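Local coordinates for protein putative xanthine dehydrogenase YAGS fad-binding subunit (PDB 5G5G) that probably oxidises aldehydes as the molybdenum-binding subunit of a periplasmic aldehyde oxidase, carrying a pterin cytosine dinucleotide and a dioxothiomolybdenum centre, at residues Ala79-Ser84 / Ala259-Arg264; Lys222-Pro227 / Leu254-Ala259. All coordinates share one frame; numbering follows the deposited sequence.

Interaction 1 of 2, residues Ala79-Ser84 / Ala259-Arg264; sequences AVITAS and ARAVKR
Ala79 and Val262 make the tighter of two methyl contacts by which the strand 77-82 meets the last turn of the helix 250-262. The contact is wholly apolar. Ala79 CB points at the helix and stops 3.6 Å from Val262 CG1. That branch of Val262 lies anti to its own carbonyl carbon (chi1 -58°), which turns it toward the strand. Two residues further along the strand, Ile81 reaches Ala261 with the far end of its longer branch, Ile81 CD1 lying 4.0 Å from Ala261 CB. Ile81 leaves the strand at an angle to the helix; a chi2 of -50° bends the ethyl arm so that its terminal methyl arrives against Ala261 CB.

No hydrogen bond joins the two segments, and several polar groups nearby have partners elsewhere. Ala79 and Ile81 pair through their backbones with Val116 and Leu114 of the neighbouring strand 111-117. Beyond the helix end, where Lys263 takes a positive phi, Arg264 forms a salt bridge with Glu118 and donates from NE to the carbonyl oxygen of Asn47.

The chain thus lays a helix end on an edge strand, within this chain, of a mixed sheet, bringing a strand of the a/b hammerhead domain against a helix of the molybdopterin-binding region. With only methyl groups meeting, the fit rests on shape, while directional bonds lie alongside it, in the backbone pairing with strand 111-117 and at Arg264.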
ATOM      1  N   ALA C  79      12.945 -17.941 -24.727  1.00 15.31           N
ATOM      2  CA  ALA C  79      14.350 -17.692 -24.362  1.00 16.00           C
ATOM      3  C   ALA C  79      14.451 -17.464 -22.853  1.00 15.61           C
ATOM      4  O   ALA C  79      13.450 -17.233 -22.164  1.00 14.28           O
ATOM      5  CB  ALA C  79      14.849 -16.436 -25.068  1.00 16.18           C
ATOM      6  N   VAL C  80      15.694 -17.508 -22.353  1.00 16.20           N
ATOM      7  CA  VAL C  80      15.950 -17.094 -20.978  1.00 16.51           C
ATOM      8  C   VAL C  80      17.090 -16.076 -21.005  1.00 17.14           C
ATOM      9  O   VAL C  80      18.177 -16.397 -21.500  1.00 17.82           O
ATOM     10  CB  VAL C  80      16.367 -18.299 -20.073  1.00 17.28           C
ATOM     11  CG1 VAL C  80      16.547 -17.833 -18.631  1.00 17.12           C
ATOM     12  CG2 VAL C  80      15.317 -19.410 -20.183  1.00 17.67           C
ATOM     13  N   ILE C  81      16.835 -14.888 -20.484  1.00 16.70           N
ATOM     14  CA  ILE C  81      17.812 -13.804 -20.423  1.00 17.10           C
ATOM     15  C   ILE C  81      18.602 -13.901 -19.135  1.00 16.57           C
ATOM     16  O   ILE C  81      17.994 -14.059 -18.078  1.00 16.27           O
ATOM     17  CB  ILE C  81      17.138 -12.437 -20.467  1.00 17.80           C
ATOM     18  CG1 ILE C  81      16.109 -12.403 -21.606  1.00 18.47           C
ATOM     19  CG2 ILE C  81      18.178 -11.314 -20.572  1.00 18.38           C
ATOM     20  CD1 ILE C  81      16.568 -12.864 -22.944  1.00 19.20           C
ATOM     21  N   THR C  82      19.930 -13.749 -19.227  1.00 16.45           N
ATOM     22  CA  THR C  82      20.814 -13.745 -18.065  1.00 16.54           C
ATOM     23  C   THR C  82      21.877 -12.680 -18.222  1.00 17.39           C
ATOM     24  O   THR C  82      22.060 -12.199 -19.311  1.00 17.72           O
ATOM     25  CB  THR C  82      21.547 -15.095 -17.936  1.00 16.92           C
ATOM     26  OG1 THR C  82      22.447 -15.271 -19.046  1.00 17.11           O
ATOM     27  CG2 THR C  82      20.560 -16.241 -17.952  1.00 16.57           C
ATOM     28  N   ALA C  83      22.610 -12.361 -17.150  1.00 18.29           N
ATOM     29  CA  ALA C  83      23.745 -11.408 -17.284  1.00 19.53           C
ATOM     30  C   ALA C  83      24.733 -11.918 -18.268  1.00 21.82           C
ATOM     31  O   ALA C  83      25.286 -11.161 -19.096  1.00 23.39           O
ATOM     32  CB  ALA C  83      24.426 -11.141 -15.950  1.00 19.16           C
ATOM     33  N   SER C  84      24.977 -13.234 -18.216  1.00 23.48           N
ATOM     34  CA  SER C  84      25.920 -13.846 -19.055  1.00 25.01           C
ATOM     35  C   SER C  84      25.561 -13.737 -20.549  1.00 25.08           C
ATOM     36  O   SER C  84      26.465 -13.586 -21.395  1.00 27.52           O
ATOM     37  CB  SER C  84      26.079 -15.307 -18.613  1.00 26.48           C
ATOM     38  OG  SER C  84      27.061 -15.858 -19.327  1.00 29.92           O
ATOM     39  N   ALA C 259      13.050  -8.284 -25.469  1.00 13.92           N
ATOM     40  CA  ALA C 259      12.398  -8.030 -26.749  1.00 14.58           C
ATOM     41  C   ALA C 259      13.420  -7.970 -27.866  1.00 15.72           C
ATOM     42  O   ALA C 259      13.145  -8.367 -28.962  1.00 16.62           O
ATOM     43  CB  ALA C 259      11.602  -6.704 -26.668  1.00 14.04           C
ATOM     44  N   ARG C 260      14.616  -7.512 -27.568  1.00 16.87           N
ATOM     45  CA  ARG C 260      15.664  -7.490 -28.576  1.00 18.87           C
ATOM     46  C   ARG C 260      16.157  -8.938 -28.905  1.00 19.33           C
ATOM     47  O   ARG C 260      16.305  -9.328 -30.075  1.00 19.58           O
ATOM     48  CB  ARG C 260      16.809  -6.592 -28.119  1.00 20.99           C
ATOM     49  CG  ARG C 260      17.865  -6.480 -29.196  1.00 23.48           C
ATOM     50  CD  ARG C 260      18.869  -5.412 -28.884  1.00 25.42           C
ATOM     51  NE  ARG C 260      19.566  -5.718 -27.645  1.00 26.21           N
ATOM     52  CZ  ARG C 260      20.507  -4.944 -27.090  1.00 26.95           C
ATOM     53  NH1 ARG C 260      20.955  -3.793 -27.685  1.00 26.85           N
ATOM     54  NH2 ARG C 260      21.033  -5.353 -25.953  1.00 25.68           N
ATOM     55  N   ALA C 261      16.339  -9.745 -27.868  1.00 18.85           N
ATOM     56  CA  ALA C 261      16.739 -11.158 -28.067  1.00 19.55           C
ATOM     57  C   ALA C 261      15.728 -12.010 -28.844  1.00 19.90           C
ATOM     58  O   ALA C 261      16.123 -12.785 -29.691  1.00 20.04           O
ATOM     59  CB  ALA C 261      17.013 -11.797 -26.733  1.00 19.66           C
ATOM     60  N   VAL C 262      14.434 -11.926 -28.538  1.00 19.02           N
ATOM     61  CA  VAL C 262      13.432 -12.758 -29.202  1.00 19.38           C
ATOM     62  C   VAL C 262      12.795 -12.117 -30.418  1.00 20.20           C
ATOM     63  O   VAL C 262      12.000 -12.785 -31.086  1.00 20.30           O
ATOM     64  CB  VAL C 262      12.329 -13.302 -28.252  1.00 18.55           C
ATOM     65  CG1 VAL C 262      12.988 -14.111 -27.145  1.00 18.94           C
ATOM     66  CG2 VAL C 262      11.429 -12.188 -27.677  1.00 17.70           C
ATOM     67  N   LYS C 263      13.195 -10.892 -30.749  1.00 20.67           N
ATOM     68  CA  LYS C 263      12.722 -10.196 -31.962  1.00 22.67           C
ATOM     69  C   LYS C 263      11.199 -10.107 -31.996  1.00 20.91           C
ATOM     70  O   LYS C 263      10.538 -10.341 -33.008  1.00 20.89           O
ATOM     71  CB  LYS C 263      13.340 -10.857 -33.214  1.00 26.18           C
ATOM     72  CG  LYS C 263      14.839 -10.602 -33.307  1.00 29.50           C
ATOM     73  CD  LYS C 263      15.511 -11.403 -34.416  1.00 35.66           C
ATOM     74  CE  LYS C 263      16.957 -10.940 -34.640  1.00 38.96           C
ATOM     75  NZ  LYS C 263      17.480 -11.632 -35.841  1.00 43.02           N
ATOM     76  N   ARG C 264      10.651  -9.784 -30.834  1.00 19.78           N
ATOM     77  CA  ARG C 264       9.228  -9.769 -30.596  1.00 19.53           C
ATOM     78  C   ARG C 264       8.960  -8.913 -29.348  1.00 18.19           C
ATOM     79  O   ARG C 264       9.823  -8.901 -28.460  1.00 17.70           O
ATOM     80  CB  ARG C 264       8.805 -11.211 -30.351  1.00 20.60           C
ATOM     81  CG  ARG C 264       7.365 -11.374 -30.126  1.00 20.87           C
ATOM     82  CD  ARG C 264       7.097 -12.861 -30.222  1.00 21.49           C
ATOM     83  NE  ARG C 264       5.841 -13.151 -29.570  1.00 21.10           N
ATOM     84  CZ  ARG C 264       5.350 -14.356 -29.464  1.00 20.69           C
ATOM     85  NH1 ARG C 264       6.027 -15.424 -29.949  1.00 20.59           N
ATOM     86  NH2 ARG C 264       4.179 -14.489 -28.871  1.00 20.82           N
TER

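Interaction 2 of 2, residues Lys222-Pro227 / Leu254-Ala259; sequences KTLKVP and LAALAA
Leu224 faces the helix 250-262 with both methyls of its isobutyl fork, one for each of two successive residues. Its CD2 takes Leu257: the closest approach is between Leu224 CD2 and Leu257 CD2, at 3.6 Å, and Leu224 CD2 also lies 4.1 Å from Leu257 CG. The other prong, Leu224 CD1, sits 4.0 Å from Ala256 CB.

The two leucines share one shape, CG anti to the carbonyl carbon in each (chi1 -66° in Leu224 and -68° in Leu257), but come at the contact differently. Leu224 points toward the opposite helix, whereas Leu257 sets off across the approach and its CD2 methyl swings in to make the closest approach. As a result the side chains pass alongside one another in opposite directions. Ala256 also points at its partner, meeting Leu224 CD1 with its methyl. The nearest CA atoms of the two segments, Leu224 CA and Leu257 CA, are 7.9 Å apart.

Leu224 is the last helical residue of 213-224. Directly after it, Lys225, with positive phi, is the C-prime residue of a Schellman motif: Val226 N bonds back to Ala221 O, and Lys225 N makes a weak bond to Lys222 O. The chain therefore turns off immediately beyond the buried leucine.

The contact joins two helices of the molybdopterin-binding region. Leu224 also touches Leu253, one turn before Leu257, and Trp199 of strand 194-200; Trp199 NE1 donates to Ala256 O. On other sides of 250-262, Leu254 and Ala258 pack on strand 111-117, and Ala255 and Ala259 on strand 194-200, so the helix lies over the mixed sheet with 213-224 against it.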
ATOM      1  N   LYS C 222      21.788   4.413 -21.403  1.00 20.28           N
ATOM      2  CA  LYS C 222      23.144   4.169 -20.905  1.00 21.49           C
ATOM      3  C   LYS C 222      23.353   2.715 -20.487  1.00 20.32           C
ATOM      4  O   LYS C 222      24.444   2.157 -20.644  1.00 19.71           O
ATOM      5  CB  LYS C 222      23.444   5.081 -19.715  1.00 23.92           C
ATOM      6  CG  LYS C 222      24.859   4.996 -19.187  1.00 27.18           C
ATOM      7  CD  LYS C 222      25.112   6.102 -18.157  1.00 30.84           C
ATOM      8  CE  LYS C 222      26.356   5.859 -17.274  1.00 33.73           C
ATOM      9  NZ  LYS C 222      27.679   6.315 -17.750  1.00 36.30           N
ATOM     10  N   THR C 223      22.332   2.127 -19.880  1.00 18.32           N
ATOM     11  CA  THR C 223      22.416   0.749 -19.426  1.00 18.15           C
ATOM     12  C   THR C 223      22.523  -0.213 -20.613  1.00 18.59           C
ATOM     13  O   THR C 223      23.361  -1.153 -20.636  1.00 19.58           O
ATOM     14  CB  THR C 223      21.191   0.379 -18.552  1.00 17.21           C
ATOM     15  OG1 THR C 223      21.037   1.314 -17.466  1.00 16.93           O
ATOM     16  CG2 THR C 223      21.369  -0.990 -17.972  1.00 17.10           C
ATOM     17  N   LEU C 224      21.684  -0.004 -21.605  1.00 18.51           N
ATOM     18  CA  LEU C 224      21.734  -0.795 -22.846  1.00 18.99           C
ATOM     19  C   LEU C 224      22.909  -0.493 -23.756  1.00 20.76           C
ATOM     20  O   LEU C 224      23.194  -1.310 -24.664  1.00 21.31           O
ATOM     21  CB  LEU C 224      20.492  -0.544 -23.676  1.00 18.53           C
ATOM     22  CG  LEU C 224      19.173  -1.049 -23.033  1.00 18.00           C
ATOM     23  CD1 LEU C 224      17.987  -0.617 -23.886  1.00 18.42           C
ATOM     24  CD2 LEU C 224      19.234  -2.559 -22.892  1.00 18.25           C
ATOM     25  N   LYS C 225      23.548   0.669 -23.551  1.00 21.57           N
ATOM     26  CA  LYS C 225      24.650   1.150 -24.446  1.00 24.38           C
ATOM     27  C   LYS C 225      24.162   1.396 -25.849  1.00 24.08           C
ATOM     28  O   LYS C 225      24.722   0.931 -26.845  1.00 25.25           O
ATOM     29  CB  LYS C 225      25.837   0.191 -24.429  1.00 27.18           C
ATOM     30  CG  LYS C 225      26.419  -0.080 -23.050  1.00 29.59           C
ATOM     31  CD  LYS C 225      27.502  -1.162 -23.117  1.00 34.41           C
ATOM     32  CE  LYS C 225      28.584  -0.959 -22.065  1.00 38.27           C
ATOM     33  NZ  LYS C 225      29.855  -0.408 -22.648  1.00 40.97           N
ATOM     34  N   VAL C 226      23.098   2.152 -25.939  1.00 24.01           N
ATOM     35  CA  VAL C 226      22.502   2.537 -27.217  1.00 24.70           C
ATOM     36  C   VAL C 226      22.348   4.061 -27.213  1.00 24.86           C
ATOM     37  O   VAL C 226      22.338   4.676 -26.144  1.00 24.65           O
ATOM     38  CB  VAL C 226      21.142   1.858 -27.520  1.00 23.67           C
ATOM     39  CG1 VAL C 226      21.266   0.345 -27.502  1.00 24.75           C
ATOM     40  CG2 VAL C 226      20.029   2.322 -26.580  1.00 22.78           C
ATOM     41  N   PRO C 227      22.247   4.663 -28.401  1.00 26.60           N
ATOM     42  CA  PRO C 227      22.039   6.120 -28.453  1.00 26.41           C
ATOM     43  C   PRO C 227      20.724   6.494 -27.824  1.00 25.70           C
ATOM     44  O   PRO C 227      19.691   5.885 -28.109  1.00 24.52           O
ATOM     45  CB  PRO C 227      22.002   6.409 -29.964  1.00 27.51           C
ATOM     46  CG  PRO C 227      22.893   5.373 -30.537  1.00 28.25           C
ATOM     47  CD  PRO C 227      22.520   4.120 -29.758  1.00 27.24           C
ATOM     48  N   LEU C 254      14.796  -5.454 -18.242  1.00 14.47           N
ATOM     49  CA  LEU C 254      14.636  -6.852 -18.702  1.00 15.19           C
ATOM     50  C   LEU C 254      13.672  -6.913 -19.873  1.00 14.37           C
ATOM     51  O   LEU C 254      13.896  -7.704 -20.832  1.00 14.22           O
ATOM     52  CB  LEU C 254      14.235  -7.765 -17.555  1.00 16.44           C
ATOM     53  CG  LEU C 254      15.453  -8.028 -16.636  1.00 18.48           C
ATOM     54  CD1 LEU C 254      14.974  -8.636 -15.364  1.00 20.64           C
ATOM     55  CD2 LEU C 254      16.433  -8.992 -17.234  1.00 19.65           C
ATOM     56  N   ALA C 255      12.613  -6.102 -19.866  1.00 13.09           N
ATOM     57  CA  ALA C 255      11.712  -6.062 -21.023  1.00 13.05           C
ATOM     58  C   ALA C 255      12.473  -5.732 -22.287  1.00 13.40           C
ATOM     59  O   ALA C 255      12.316  -6.387 -23.338  1.00 13.05           O
ATOM     60  CB  ALA C 255      10.573  -5.063 -20.808  1.00 13.07           C
ATOM     61  N   ALA C 256      13.304  -4.704 -22.190  1.00 13.38           N
ATOM     62  CA  ALA C 256      14.092  -4.222 -23.311  1.00 13.97           C
ATOM     63  C   ALA C 256      15.090  -5.272 -23.834  1.00 14.44           C
ATOM     64  O   ALA C 256      15.153  -5.569 -25.043  1.00 14.53           O
ATOM     65  CB  ALA C 256      14.819  -2.942 -22.939  1.00 14.09           C
ATOM     66  N   LEU C 257      15.855  -5.859 -22.913  1.00 14.21           N
ATOM     67  CA  LEU C 257      16.766  -6.935 -23.309  1.00 14.64           C
ATOM     68  C   LEU C 257      16.056  -8.110 -23.966  1.00 14.70           C
ATOM     69  O   LEU C 257      16.512  -8.650 -24.982  1.00 15.21           O
ATOM     70  CB  LEU C 257      17.539  -7.443 -22.095  1.00 14.52           C
ATOM     71  CG  LEU C 257      18.517  -6.415 -21.551  1.00 14.84           C
ATOM     72  CD1 LEU C 257      19.102  -6.960 -20.258  1.00 15.10           C
ATOM     73  CD2 LEU C 257      19.614  -6.152 -22.558  1.00 15.97           C
ATOM     74  N   ALA C 258      14.955  -8.525 -23.349  1.00 14.17           N
ATOM     75  CA  ALA C 258      14.197  -9.656 -23.850  1.00 14.30           C
ATOM     76  C   ALA C 258      13.630  -9.449 -25.242  1.00 14.27           C
ATOM     77  O   ALA C 258      13.722 -10.340 -26.111  1.00 14.69           O
ATOM     78  CB  ALA C 258      13.070 -10.014 -22.868  1.00 13.64           C
ATOM     79  N   ALA C 259      13.050  -8.284 -25.469  1.00 13.92           N
ATOM     80  CA  ALA C 259      12.398  -8.030 -26.749  1.00 14.58           C
ATOM     81  C   ALA C 259      13.420  -7.970 -27.866  1.00 15.72           C
ATOM     82  O   ALA C 259      13.145  -8.367 -28.962  1.00 16.62           O
ATOM     83  CB  ALA C 259      11.602  -6.704 -26.668  1.00 14.04           C
TER

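How the interactions relate
Both contacts are made by the helix 250-262, the first by its C-terminal end and the second about a turn earlier, with Ala259 common to the two segments and centres 10 Å apart. Interaction 2 is fully buried, helix on helix, and uses branched leucine ends; interaction 1 is only partly buried, helix end on edge strand, and relies mostly on single methyls. Neither has a hydrogen bond across it. The contacts meet where Ile81 packs on Ala258 and Leu257, and where Arg260 packs on Val226; strand 77-82 and helix 213-224 both lean on the one helix.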